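Local atomic coordinates of N-acetylneuraminate epimerase (Escherichia coli, PDB entry 2UVK), a protein that speeds the interconversion of the alpha and beta anomers of N-acetylneuraminic acid (sialic acid) in the periplasm. Residues B[49-54]-B[96-101]; B[65-70]-B[88-93]. All coordinates share one frame; numbering follows the deposited sequence.

Interaction 1: B[49-54]-B[96-101]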
loop_
_atom_site.group_PDB
_atom_site.type_symbol
_atom_site.label_atom_id
_atom_site.label_comp_id
_atom_site.label_asym_id
_atom_site.label_seq_id
_atom_site.Cartn_x
_atom_site.Cartn_y
_atom_site.Cartn_z
ATOM N N ALA B 49 5.079 -14.048 -28.968
ATOM C CA ALA B 49 3.757 -13.455 -28.882
ATOM C C ALA B 49 3.841 -12.153 -28.081
ATOM O O ALA B 49 4.547 -12.078 -27.070
ATOM C CB ALA B 49 2.792 -14.430 -28.241
ATOM N N ALA B 50 3.132 -11.147 -28.558
ATOM C CA ALA B 50 3.127 -9.837 -27.906
ATOM C C ALA B 50 2.532 -9.897 -26.508
ATOM O O ALA B 50 1.605 -10.630 -26.217
ATOM C CB ALA B 50 2.354 -8.829 -28.755
ATOM N N PHE B 51 3.088 -9.071 -25.629
ATOM C CA PHE B 51 2.549 -8.908 -24.286
ATOM C C PHE B 51 1.174 -8.253 -24.368
ATOM O O PHE B 51 1.056 -7.194 -24.967
ATOM C CB PHE B 51 3.524 -8.053 -23.472
ATOM C CG PHE B 51 3.172 -7.940 -22.017
ATOM C CD1 PHE B 51 3.331 -9.006 -21.159
ATOM C CD2 PHE B 51 2.672 -6.746 -21.500
ATOM C CE1 PHE B 51 3.002 -8.879 -19.812
ATOM C CE2 PHE B 51 2.360 -6.639 -20.170
ATOM C CZ PHE B 51 2.529 -7.686 -19.339
ATOM N N PRO B 52 0.144 -8.878 -23.781
ATOM C CA PRO B 52 -1.200 -8.363 -23.902
ATOM C C PRO B 52 -1.586 -7.241 -22.937
ATOM O O PRO B 52 -2.693 -6.707 -23.037
ATOM C CB PRO B 52 -2.045 -9.602 -23.601
ATOM C CG PRO B 52 -1.280 -10.350 -22.678
ATOM C CD PRO B 52 0.129 -10.173 -23.082
ATOM N N GLY B 53 -0.705 -6.904 -21.997
ATOM C CA GLY B 53 -1.037 -5.874 -20.982
ATOM C C GLY B 53 -0.574 -4.459 -21.291
ATOM O O GLY B 53 -0.576 -3.564 -20.394
ATOM N N GLY B 54 -0.186 -4.217 -22.541
ATOM C CA GLY B 54 0.367 -2.959 -22.959
ATOM C C GLY B 54 1.815 -2.769 -22.577
ATOM O O GLY B 54 2.360 -3.577 -21.815
ATOM N N ASN B 96 3.686 -20.604 -26.856
ATOM C CA ASN B 96 3.918 -19.206 -27.264
ATOM C C ASN B 96 2.670 -18.352 -27.052
ATOM O O ASN B 96 2.220 -17.642 -27.953
ATOM C CB ASN B 96 4.390 -19.150 -28.721
ATOM C CG ASN B 96 4.863 -17.759 -29.167
ATOM O OD1 ASN B 96 5.408 -16.967 -28.387
ATOM N ND2 ASN B 96 4.675 -17.475 -30.447
ATOM N N SER B 97 2.142 -18.402 -25.823
ATOM C CA SER B 97 0.882 -17.738 -25.512
ATOM C C SER B 97 0.939 -17.111 -24.125
ATOM O O SER B 97 1.515 -17.691 -23.201
ATOM C CB SER B 97 -0.300 -18.732 -25.599
ATOM O OG SER B 97 -0.132 -19.826 -24.714
ATOM N N TRP B 98 0.273 -15.965 -24.015
ATOM C CA TRP B 98 0.161 -15.207 -22.738
ATOM C C TRP B 98 -1.240 -15.328 -22.167
ATOM O O TRP B 98 -2.229 -15.365 -22.911
ATOM C CB TRP B 98 0.414 -13.726 -22.986
ATOM C CG TRP B 98 1.807 -13.364 -23.297
ATOM C CD1 TRP B 98 2.359 -13.222 -24.533
ATOM C CD2 TRP B 98 2.846 -13.018 -22.350
ATOM N NE1 TRP B 98 3.682 -12.849 -24.420
ATOM C CE2 TRP B 98 4.000 -12.705 -23.093
ATOM C CE3 TRP B 98 2.904 -12.968 -20.950
ATOM C CZ2 TRP B 98 5.210 -12.350 -22.491
ATOM C CZ3 TRP B 98 4.118 -12.588 -20.347
ATOM C CH2 TRP B 98 5.249 -12.302 -21.117
ATOM N N VAL B 99 -1.337 -15.332 -20.840
ATOM C CA VAL B 99 -2.601 -15.078 -20.160
ATOM C C VAL B 99 -2.360 -14.122 -19.001
ATOM O O VAL B 99 -1.316 -14.141 -18.379
ATOM C CB VAL B 99 -3.289 -16.371 -19.675
ATOM C CG1 VAL B 99 -2.489 -17.082 -18.598
ATOM C CG2 VAL B 99 -4.729 -16.083 -19.237
ATOM N N LYS B 100 -3.339 -13.279 -18.737
ATOM C CA LYS B 100 -3.327 -12.464 -17.517
ATOM C C LYS B 100 -3.911 -13.322 -16.420
ATOM O O LYS B 100 -4.905 -14.026 -16.630
ATOM C CB LYS B 100 -4.170 -11.219 -17.709
ATOM C CG LYS B 100 -4.194 -10.325 -16.468
ATOM C CD LYS B 100 -4.948 -9.025 -16.690
ATOM C CE LYS B 100 -4.984 -8.271 -15.394
ATOM N NZ LYS B 100 -5.856 -7.055 -15.429
ATOM N N LEU B 101 -3.286 -13.321 -15.254
ATOM C CA LEU B 101 -3.773 -14.117 -14.141
ATOM C C LEU B 101 -4.787 -13.300 -13.346
ATOM O O LEU B 101 -4.690 -12.050 -13.277
ATOM C CB LEU B 101 -2.621 -14.594 -13.241
ATOM C CG LEU B 101 -1.495 -15.370 -13.930
ATOM C CD1 LEU B 101 -0.465 -15.829 -12.906
ATOM C CD2 LEU B 101 -2.040 -16.565 -14.723
#
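The backbone from A49 to P52, neither helix nor strand, runs within 5° of the direction of N96 to W98, with the CA atoms of F51 and W98 6.9 Å apart. At the N96 end the backbone N of A49 donates to N96 OD1 over 3.0 Å, nearly straight, A49 N standing moderately out of the plane of the N96 side-chain carbonyl. Y91 OH also bonds to OD1, which is thus gripped twice. The indole of W98 makes the second polar link, W98 NE1 giving its hydrogen to A49 O at 2.9 Å; the oxygen lies close to the ring plane, whereas NE1 stands well above the plane of the A49 carbonyl. Kelch 1 and Kelch 2 meet here, the loop after strand 46-47 packing on strand 97-100, the last of the four strands in its beta-propeller sheet. Above one face of the W98 indole, F51 makes a T-shaped contact. With CG anti to the backbone N (chi1 -173°), the F51 ring turns its CD1 edge to the six-membered ring, with centroids 5.1 Å apart and planes at 88°. F51 CA and P52 CD lie over the five-membered ring as CH-pi donors, P52 CD at 4.0 Å from its centroid. Elsewhere the W98 ring meets those of W33 and Y91.

Interaction 2: B[65-70]-B[88-93]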
loop_
_atom_site.group_PDB
_atom_site.type_symbol
_atom_site.label_atom_id
_atom_site.label_comp_id
_atom_site.label_asym_id
_atom_site.label_seq_id
_atom_site.Cartn_x
_atom_site.Cartn_y
_atom_site.Cartn_z
ATOM N N ASP B 65 8.974 -23.190 -12.822
ATOM C CA ASP B 65 8.265 -24.404 -13.248
ATOM C C ASP B 65 7.865 -24.320 -14.720
ATOM O O ASP B 65 6.709 -24.604 -15.075
ATOM C CB ASP B 65 7.026 -24.618 -12.368
ATOM C CG ASP B 65 7.365 -24.937 -10.917
ATOM O OD1 ASP B 65 8.560 -25.054 -10.553
ATOM O OD2 ASP B 65 6.411 -25.069 -10.123
ATOM N N GLY B 66 8.793 -23.878 -15.570
ATOM C CA GLY B 66 8.566 -23.887 -17.009
ATOM C C GLY B 66 7.763 -22.755 -17.633
ATOM O O GLY B 66 7.526 -22.744 -18.840
ATOM N N ASN B 67 7.344 -21.780 -16.821
ATOM C CA ASN B 67 6.554 -20.689 -17.324
ATOM C C ASN B 67 7.182 -19.389 -16.888
ATOM O O ASN B 67 7.856 -19.332 -15.856
ATOM C CB ASN B 67 5.135 -20.764 -16.789
ATOM C CG ASN B 67 4.388 -21.959 -17.313
ATOM O OD1 ASN B 67 4.020 -21.993 -18.482
ATOM N ND2 ASN B 67 4.142 -22.930 -16.444
ATOM N N LEU B 68 6.952 -18.377 -17.709
ATOM C CA LEU B 68 7.485 -17.025 -17.485
ATOM C C LEU B 68 6.382 -16.144 -16.904
ATOM O O LEU B 68 5.308 -16.006 -17.494
ATOM C CB LEU B 68 7.996 -16.461 -18.804
ATOM C CG LEU B 68 8.368 -14.977 -18.859
ATOM C CD1 LEU B 68 9.576 -14.749 -17.985
ATOM C CD2 LEU B 68 8.621 -14.559 -20.301
ATOM N N TYR B 69 6.671 -15.542 -15.753
ATOM C CA TYR B 69 5.740 -14.614 -15.075
ATOM C C TYR B 69 6.273 -13.193 -15.165
ATOM O O TYR B 69 7.443 -12.985 -14.945
ATOM C CB TYR B 69 5.567 -15.003 -13.605
ATOM C CG TYR B 69 4.936 -16.366 -13.478
ATOM C CD1 TYR B 69 3.576 -16.514 -13.398
ATOM C CD2 TYR B 69 5.716 -17.517 -13.516
ATOM C CE1 TYR B 69 2.965 -17.796 -13.363
ATOM C CE2 TYR B 69 5.127 -18.788 -13.455
ATOM C CZ TYR B 69 3.759 -18.924 -13.367
ATOM O OH TYR B 69 3.171 -20.199 -13.312
ATOM N N VAL B 70 5.392 -12.245 -15.481
ATOM C CA VAL B 70 5.734 -10.810 -15.547
ATOM C C VAL B 70 4.863 -10.070 -14.529
ATOM O O VAL B 70 3.655 -10.288 -14.466
ATOM C CB VAL B 70 5.533 -10.222 -16.964
ATOM C CG1 VAL B 70 5.777 -8.714 -16.970
ATOM C CG2 VAL B 70 6.469 -10.921 -17.961
ATOM N N VAL B 88 -0.212 -9.702 -12.784
ATOM C CA VAL B 88 0.692 -10.780 -13.176
ATOM C C VAL B 88 0.191 -11.389 -14.490
ATOM O O VAL B 88 -1.004 -11.674 -14.640
ATOM C CB VAL B 88 0.732 -11.875 -12.092
ATOM C CG1 VAL B 88 1.792 -12.957 -12.427
ATOM C CG2 VAL B 88 0.959 -11.277 -10.705
ATOM N N HIS B 89 1.116 -11.527 -15.428
ATOM C CA HIS B 89 0.869 -12.252 -16.673
ATOM C C HIS B 89 1.752 -13.480 -16.707
ATOM O O HIS B 89 2.843 -13.481 -16.170
ATOM C CB HIS B 89 1.161 -11.354 -17.862
ATOM C CG HIS B 89 0.109 -10.318 -18.114
ATOM N ND1 HIS B 89 -0.001 -9.166 -17.369
ATOM C CD2 HIS B 89 -0.866 -10.245 -19.057
ATOM C CE1 HIS B 89 -1.001 -8.431 -17.836
ATOM N NE2 HIS B 89 -1.541 -9.065 -18.865
ATOM N N LYS B 90 1.253 -14.539 -17.351
ATOM C CA LYS B 90 2.013 -15.778 -17.510
ATOM C C LYS B 90 2.201 -16.088 -18.976
ATOM O O LYS B 90 1.236 -16.078 -19.736
ATOM C CB LYS B 90 1.263 -16.926 -16.846
ATOM C CG LYS B 90 1.917 -18.289 -17.003
ATOM C CD LYS B 90 1.211 -19.346 -16.176
ATOM C CE LYS B 90 -0.171 -19.671 -16.709
ATOM N NZ LYS B 90 -0.145 -20.472 -17.966
ATOM N N TYR B 91 3.436 -16.366 -19.358
ATOM C CA TYR B 91 3.759 -16.793 -20.730
ATOM C C TYR B 91 4.177 -18.249 -20.709
ATOM O O TYR B 91 5.060 -18.645 -19.951
ATOM C CB TYR B 91 4.891 -15.958 -21.290
ATOM C CG TYR B 91 5.422 -16.425 -22.627
ATOM C CD1 TYR B 91 4.735 -16.166 -23.807
ATOM C CD2 TYR B 91 6.620 -17.131 -22.705
ATOM C CE1 TYR B 91 5.235 -16.571 -25.030
ATOM C CE2 TYR B 91 7.112 -17.561 -23.948
ATOM C CZ TYR B 91 6.421 -17.264 -25.082
ATOM O OH TYR B 91 6.890 -17.689 -26.296
ATOM N N ASN B 92 3.506 -19.033 -21.551
ATOM C CA ASN B 92 3.818 -20.463 -21.727
ATOM C C ASN B 92 4.687 -20.634 -22.978
ATOM O O ASN B 92 4.237 -20.400 -24.092
ATOM C CB ASN B 92 2.511 -21.261 -21.807
ATOM C CG ASN B 92 2.736 -22.758 -21.990
ATOM O OD1 ASN B 92 3.859 -23.210 -22.148
ATOM N ND2 ASN B 92 1.655 -23.527 -21.934
ATOM N N PRO B 93 5.967 -20.950 -22.788
ATOM C CA PRO B 93 6.836 -21.065 -23.963
ATOM C C PRO B 93 6.489 -22.233 -24.901
ATOM O O PRO B 93 6.784 -22.161 -26.099
ATOM C CB PRO B 93 8.241 -21.212 -23.374
ATOM C CG PRO B 93 8.082 -21.400 -21.903
ATOM C CD PRO B 93 6.668 -21.190 -21.518
HETATM O O HOH W 1 1.358 -22.582 -18.435
HETATM O O HOH W 2 5.050 -24.476 -20.016
HETATM O O HOH W 3 1.845 -8.181 -15.479
#
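Two middle strands of a four-stranded antiparallel propeller sheet, 67-71 and 88-92, pair here within Kelch 2. L68 and Y91 form a hydrogen-bonded pair, with L68 N to Y91 O at 2.9 Å and Y91 N to L68 O at 2.7 Å; V70 and H89 are bonded likewise. Between them, Y69 and K90 form a non-hydrogen-bonded pair whose side chains lie side by side, pointing the same way. The K90 methylenes run beside the phenol, K90 CD reaching Y69 CE1 at 3.7 Å, while V88 CG1 meets the ring edge at Y69 CD1. An alanine at Y69 would probably leave the aliphatic part of K90 without its flat neighbour and open a gap beside V88 CG1. The K90 chain bends at chi3 and chi4 (69° and 73°), and its NZ donates to a water at 2.6 Å that in turn donates to N67 OD1. On the other face, L68 CD2 approaches Y91 CD2 at 4.0 Å. The pair is flanked by strand 60-64, whose A62 shares a backbone hydrogen bond with Y69, and strand 97-100, whose V99 does so with K90, while W33 of strand 33-37 packs on L68 and V70.

The centres of the two contacts lie about 9 Å apart, on the same side of the chain's centre. Along the chain the order is 49-54, 65-70, 88-93 and 96-101, so interaction 2 falls wholly between the partners of interaction 1. Strands 88-92 and 97-100 are consecutive and adjacent in one sheet, joined by the V99 O to K90 N backbone bond at 2.8 Å. Interaction 2 pairs the middle strands of this sheet; interaction 1 ties its last strand to the loop that leaves the preceding sheet. F51 and H89 pack ring to ring between the contacts. Interaction 2 builds the sheet of Kelch 2 and interaction 1 joins that sheet to the preceding repeat; both lie away from the predicted active-site residue E209.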